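Local coordinates for ankyrin repeat and SAM domain-containing protein 3 (Homo sapiens, PDB 4NL9) that may take part in vasopressin signalling in the kidney, and assembles with copies of itself through its SAM domain, at residues Ser43-Ile48 / Lys58-Ile63; Ala13-Ile18 / Lys22-Phe27. The protein carries 1 engineered substitution. One frame throughout, in Å; residues are numbered along the deposited sequence.

From the N terminus, the chain first closes interaction 2, in which helix 11-17 packs against the start of helix 24-29 across a linker of only three residues between the segments. It then runs through helix 34-37 and reaches interaction 1, where helix 42-48 meets the long helix 53-65, with nine residues between the segments. The two loops follow in series, neither crossing nor enclosing the other, and their centres lie about 11 Å apart on opposite sides of the chain's centre. Direct packing joins them: Phe27 CZ lies 3.8 Å from Leu45 CD2, and Met59 CE is 3.7 Å from Tyr23 CD2. Both belong to one SAM-domain helical bundle.

Interaction 1: residues Ser43-Ile48 / Lys58-Ile63; sequences SDLKEI and KMTSAI
Leu45 of helix 42-48 reaches across to Met59, Thr60 and Ile63 of helix 53-65, and the contact is apolar throughout. Its CD1 methyl does most of the touching, meeting the CG2 methyl of Thr60 at 3.6 Å. The same Leu45 CD1 lies 3.9 Å from CB of Met59 and, more loosely, touches CD1 of Ile63. The second branch faces the thioether: Leu45 CD2 is 4.0 Å from Met59 SD. One leucine fork thus divides its methyls between the root and the sulfur of a single methionine, whose chain is extended beyond CG. Thr60 offers its methyl because CG2 lies opposite the carbonyl carbon, while OG1 (chi1 59°) turns back to its own helix and hydrogen-bonds to Arg57 O.

The backbones stay well apart. The segment axes approach to 10.9 Å at an angle of 136° between their N-to-C directions, and the nearest CA pair, Leu45 and Met59, is 8.3 Å apart. Side chains therefore bridge the gap, with Phe37 packing on both Leu45 and Met59 and Phe27 on Met59, so that the pair belongs to the aromatic-rich core of the SAM domain.

With Leu45 and Met59 buried and only carbon and sulfur meeting across the contact, the two helices are held here by shape and exclusion of water, without polar bonds to fix their register.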
loop_
_atom_site.group_PDB
_atom_site.type_symbol
_atom_site.label_atom_id
_atom_site.label_comp_id
_atom_site.label_asym_id
_atom_site.label_seq_id
_atom_site.Cartn_x
_atom_site.Cartn_y
_atom_site.Cartn_z
ATOM N N SER A 43 11.948 2.074 4.881
ATOM C CA SER A 43 12.266 1.957 6.298
ATOM C C SER A 43 12.185 3.301 7.036
ATOM O O SER A 43 11.936 3.336 8.248
ATOM C CB SER A 43 13.624 1.276 6.511
ATOM O OG SER A 43 14.704 2.100 6.094
ATOM N N ASP A 44 12.406 4.400 6.315
ATOM C CA ASP A 44 12.178 5.738 6.875
ATOM C C ASP A 44 10.710 5.925 7.236
ATOM O O ASP A 44 10.385 6.495 8.280
ATOM C CB ASP A 44 12.567 6.843 5.887
ATOM C CG ASP A 44 14.063 6.934 5.643
ATOM O OD1 ASP A 44 14.863 6.551 6.526
ATOM O OD2 ASP A 44 14.433 7.439 4.565
ATOM N N LEU A 45 9.822 5.465 6.358
ATOM C CA LEU A 45 8.395 5.575 6.604
ATOM C C LEU A 45 7.987 4.739 7.817
ATOM O O LEU A 45 7.227 5.190 8.685
ATOM C CB LEU A 45 7.620 5.149 5.358
ATOM C CG LEU A 45 7.760 6.099 4.156
ATOM C CD1 LEU A 45 7.268 5.419 2.895
ATOM C CD2 LEU A 45 7.020 7.429 4.387
ATOM N N LYS A 46 8.510 3.516 7.887
ATOM C CA LYS A 46 8.219 2.646 9.017
ATOM C C LYS A 46 8.691 3.289 10.330
ATOM O O LYS A 46 7.959 3.314 11.319
ATOM C CB LYS A 46 8.873 1.281 8.788
ATOM C CG LYS A 46 8.565 0.253 9.849
ATOM C CD LYS A 46 9.223 -1.059 9.464
ATOM C CE LYS A 46 9.094 -2.083 10.560
ATOM N NZ LYS A 46 9.619 -3.397 10.066
ATOM N N GLU A 47 9.897 3.846 10.314
ATOM C CA GLU A 47 10.483 4.491 11.484
ATOM C C GLU A 47 9.672 5.688 12.010
ATOM O O GLU A 47 9.646 5.945 13.218
ATOM C CB GLU A 47 11.908 4.925 11.123
ATOM C CG GLU A 47 12.703 5.579 12.222
ATOM C CD GLU A 47 14.069 6.045 11.730
ATOM O OE1 GLU A 47 14.160 6.645 10.629
ATOM O OE2 GLU A 47 15.054 5.799 12.448
ATOM N N ILE A 48 9.030 6.416 11.099
ATOM C CA ILE A 48 8.187 7.574 11.453
ATOM C C ILE A 48 6.845 7.134 12.070
ATOM O O ILE A 48 6.206 7.887 12.820
ATOM C CB ILE A 48 7.968 8.471 10.200
ATOM C CG1 ILE A 48 9.261 9.198 9.831
ATOM C CG2 ILE A 48 6.862 9.502 10.409
ATOM C CD1 ILE A 48 9.235 9.830 8.438
ATOM N N LYS A 58 1.331 2.505 -0.490
ATOM C CA LYS A 58 0.807 3.602 -1.295
ATOM C C LYS A 58 1.767 4.781 -1.266
ATOM O O LYS A 58 1.927 5.484 -2.262
ATOM C CB LYS A 58 -0.584 4.004 -0.835
ATOM C CG LYS A 58 -1.605 2.912 -1.132
ATOM C CD LYS A 58 -3.026 3.402 -1.013
ATOM C CE LYS A 58 -3.364 3.714 0.430
ATOM N NZ LYS A 58 -4.808 4.045 0.624
ATOM N N MET A 59 2.435 4.962 -0.130
ATOM C CA MET A 59 3.419 6.037 -0.023
ATOM C C MET A 59 4.685 5.768 -0.826
ATOM O O MET A 59 5.176 6.656 -1.512
ATOM C CB MET A 59 3.764 6.328 1.432
ATOM C CG MET A 59 2.627 6.975 2.194
ATOM S SD MET A 59 3.047 7.110 3.944
ATOM C CE MET A 59 1.433 7.406 4.666
ATOM N N THR A 60 5.220 4.555 -0.750
ATOM C CA THR A 60 6.408 4.262 -1.556
ATOM C C THR A 60 6.087 4.336 -3.058
ATOM O O THR A 60 6.911 4.799 -3.854
ATOM C CB THR A 60 7.092 2.923 -1.195
ATOM O OG1 THR A 60 6.168 1.846 -1.375
ATOM C CG2 THR A 60 7.591 2.932 0.245
ATOM N N SER A 61 4.880 3.923 -3.435
ATOM C CA SER A 61 4.423 4.087 -4.817
ATOM C C SER A 61 4.365 5.556 -5.242
ATOM O O SER A 61 4.813 5.907 -6.330
ATOM C CB SER A 61 3.058 3.436 -5.006
ATOM O OG SER A 61 3.164 2.029 -4.870
ATOM N N ALA A 62 3.821 6.405 -4.376
ATOM C CA ALA A 62 3.711 7.829 -4.665
ATOM C C ALA A 62 5.083 8.468 -4.789
ATOM O O ALA A 62 5.309 9.316 -5.649
ATOM C CB ALA A 62 2.898 8.525 -3.586
ATOM N N ILE A 63 5.997 8.058 -3.918
ATOM C CA ILE A 63 7.348 8.605 -3.922
ATOM C C ILE A 63 8.049 8.260 -5.237
ATOM O O ILE A 63 8.672 9.121 -5.868
ATOM C CB ILE A 63 8.150 8.111 -2.701
ATOM C CG1 ILE A 63 7.669 8.823 -1.429
ATOM C CG2 ILE A 63 9.639 8.346 -2.905
ATOM C CD1 ILE A 63 8.090 8.132 -0.149
#

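Interaction 2: residues Ala13-Ile18 / Lys22-Phe27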
loop_
_atom_site.group_PDB
_atom_site.type_symbol
_atom_site.label_atom_id
_atom_site.label_comp_id
_atom_site.label_asym_id
_atom_site.label_seq_id
_atom_site.Cartn_x
_atom_site.Cartn_y
_atom_site.Cartn_z
ATOM N N ALA A 13 -1.595 17.512 -0.164
ATOM C CA ALA A 13 -2.148 17.176 -1.472
ATOM C C ALA A 13 -1.782 15.758 -1.906
ATOM O O ALA A 13 -2.621 15.019 -2.418
ATOM C CB ALA A 13 -1.710 18.200 -2.521
ATOM N N LEU A 14 -0.529 15.374 -1.686
ATOM C CA LEU A 14 -0.094 14.030 -2.027
ATOM C C LEU A 14 -0.858 12.999 -1.203
ATOM O O LEU A 14 -1.395 12.047 -1.749
ATOM C CB LEU A 14 1.426 13.876 -1.837
ATOM C CG LEU A 14 2.063 12.553 -2.285
ATOM C CD1 LEU A 14 3.526 12.751 -2.664
ATOM C CD2 LEU A 14 1.974 11.488 -1.184
ATOM N N LEU A 15 -0.882 13.186 0.116
ATOM C CA LEU A 15 -1.546 12.238 1.005
ATOM C C LEU A 15 -3.042 12.128 0.698
ATOM O O LEU A 15 -3.618 11.041 0.786
ATOM C CB LEU A 15 -1.309 12.629 2.472
ATOM C CG LEU A 15 0.153 12.534 2.927
ATOM C CD1 LEU A 15 0.306 12.910 4.391
ATOM C CD2 LEU A 15 0.721 11.146 2.674
ATOM N N GLU A 16 -3.660 13.243 0.327
ATOM C CA GLU A 16 -5.076 13.229 -0.031
ATOM C C GLU A 16 -5.301 12.323 -1.236
ATOM O O GLU A 16 -6.251 11.531 -1.271
ATOM C CB GLU A 16 -5.585 14.638 -0.334
ATOM C CG GLU A 16 -7.044 14.673 -0.765
ATOM C CD GLU A 16 -7.574 16.080 -0.935
ATOM O OE1 GLU A 16 -6.763 17.006 -1.162
ATOM O OE2 GLU A 16 -8.806 16.262 -0.838
ATOM N N GLN A 17 -4.407 12.433 -2.210
ATOM C CA GLN A 17 -4.510 11.667 -3.444
ATOM C C GLN A 17 -4.451 10.165 -3.179
ATOM O O GLN A 17 -5.153 9.389 -3.825
ATOM C CB GLN A 17 -3.408 12.098 -4.418
ATOM C CG GLN A 17 -3.679 11.753 -5.876
ATOM C CD GLN A 17 -2.696 12.421 -6.825
ATOM O OE1 GLN A 17 -1.916 13.290 -6.425
ATOM N NE2 GLN A 17 -2.726 12.016 -8.091
ATOM N N ILE A 18 -3.632 9.755 -2.217
ATOM C CA ILE A 18 -3.494 8.337 -1.903
ATOM C C ILE A 18 -4.304 7.872 -0.681
ATOM O O ILE A 18 -4.100 6.769 -0.171
ATOM C CB ILE A 18 -2.009 7.932 -1.769
ATOM C CG1 ILE A 18 -1.318 8.709 -0.646
ATOM C CG2 ILE A 18 -1.279 8.182 -3.081
ATOM C CD1 ILE A 18 0.107 8.242 -0.383
ATOM N N LYS A 22 -4.791 10.550 7.164
ATOM C CA LYS A 22 -4.712 10.171 8.569
ATOM C C LYS A 22 -3.270 10.209 9.097
ATOM O O LYS A 22 -3.058 10.201 10.307
ATOM C CB LYS A 22 -5.331 8.786 8.806
ATOM C CG LYS A 22 -4.566 7.668 8.129
ATOM C CD LYS A 22 -5.270 6.320 8.280
ATOM C CE LYS A 22 -5.031 5.722 9.657
ATOM N NZ LYS A 22 -5.493 4.300 9.724
ATOM N N TYR A 23 -2.283 10.267 8.197
ATOM C CA TYR A 23 -0.878 10.324 8.605
ATOM C C TYR A 23 -0.238 11.713 8.488
ATOM O O TYR A 23 0.945 11.886 8.813
ATOM C CB TYR A 23 -0.037 9.286 7.848
ATOM C CG TYR A 23 -0.494 7.884 8.141
ATOM C CD1 TYR A 23 -0.243 7.303 9.382
ATOM C CD2 TYR A 23 -1.217 7.162 7.206
ATOM C CE1 TYR A 23 -0.685 6.027 9.671
ATOM C CE2 TYR A 23 -1.651 5.889 7.478
ATOM C CZ TYR A 23 -1.384 5.328 8.708
ATOM O OH TYR A 23 -1.847 4.061 8.966
ATOM N N LEU A 24 -1.010 12.700 8.047
ATOM C CA LEU A 24 -0.425 14.016 7.800
ATOM C C LEU A 24 0.193 14.620 9.062
ATOM O O LEU A 24 1.301 15.145 9.025
ATOM C CB LEU A 24 -1.466 14.973 7.207
ATOM C CG LEU A 24 -1.003 16.425 7.001
ATOM C CD1 LEU A 24 0.131 16.527 5.976
ATOM C CD2 LEU A 24 -2.161 17.329 6.601
ATOM N N GLN A 25 -0.512 14.550 10.185
ATOM C CA GLN A 25 0.001 15.192 11.394
ATOM C C GLN A 25 1.244 14.490 11.947
ATOM O O GLN A 25 2.092 15.128 12.564
ATOM C CB GLN A 25 -1.096 15.346 12.454
ATOM C CG GLN A 25 -2.239 16.244 11.985
ATOM C CD GLN A 25 -3.027 16.873 13.125
ATOM O OE1 GLN A 25 -3.394 16.204 14.091
ATOM N NE2 GLN A 25 -3.290 18.172 13.012
ATOM N N VAL A 26 1.370 13.189 11.701
ATOM C CA VAL A 26 2.595 12.490 12.068
ATOM C C VAL A 26 3.788 13.078 11.315
ATOM O O VAL A 26 4.838 13.360 11.906
ATOM C CB VAL A 26 2.487 10.976 11.829
ATOM C CG1 VAL A 26 3.840 10.332 11.945
ATOM C CG2 VAL A 26 1.537 10.351 12.832
ATOM N N PHE A 27 3.624 13.302 10.013
ATOM C CA PHE A 27 4.693 13.919 9.234
ATOM C C PHE A 27 4.973 15.352 9.690
ATOM O O PHE A 27 6.136 15.747 9.845
ATOM C CB PHE A 27 4.373 13.885 7.732
ATOM C CG PHE A 27 4.475 12.512 7.121
ATOM C CD1 PHE A 27 5.703 11.877 7.020
ATOM C CD2 PHE A 27 3.347 11.858 6.651
ATOM C CE1 PHE A 27 5.810 10.614 6.463
ATOM C CE2 PHE A 27 3.443 10.592 6.093
ATOM C CZ PHE A 27 4.683 9.963 6.003
#
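The junction between the first two helices of the SAM bundle, where helix 11-17 gives way through a short linker to helix 24-29, is packed by Leu15 against Leu24 and Phe27. A single methyl, Leu15 CD1, makes the close approaches. It settles against the backbone at the start of the second helix, 3.7 Å from Leu24 CA. The root of the side chain is almost as near, Leu24 CB lying 3.9 Å from Leu15 CD1. The other end of the Leu24 side chain returns to the same methyl, with Leu24 CD1 at 4.0 Å from Leu15 CD1; with CG opposite the backbone N (chi1 175°) and chi2 at 64°, this branch comes to lie beside the incoming leucine.

Between the two helices of this SAM-domain bundle the chain changes course: Ile18 is the first residue past helix 11-17 to leave helical geometry, and residues 22-23 are the end of a 3-10 segment that runs into helix 24-29. Phe27 comes in from one turn further along, its CD2 3.9 Å from Leu15 CD1, the methyl meeting the ring obliquely. The same ring makes an edge-to-face stack with Phe37, and it also touches Ile48 of helix 42-48, carrying the packing on into the centre of the domain. Tyr23 adds little to Leu15; its ring leads away to Pro55 of helix 53-65, while Lys22 CG lies 3.4 Å above one face of the Tyr23 ring, toward its rim.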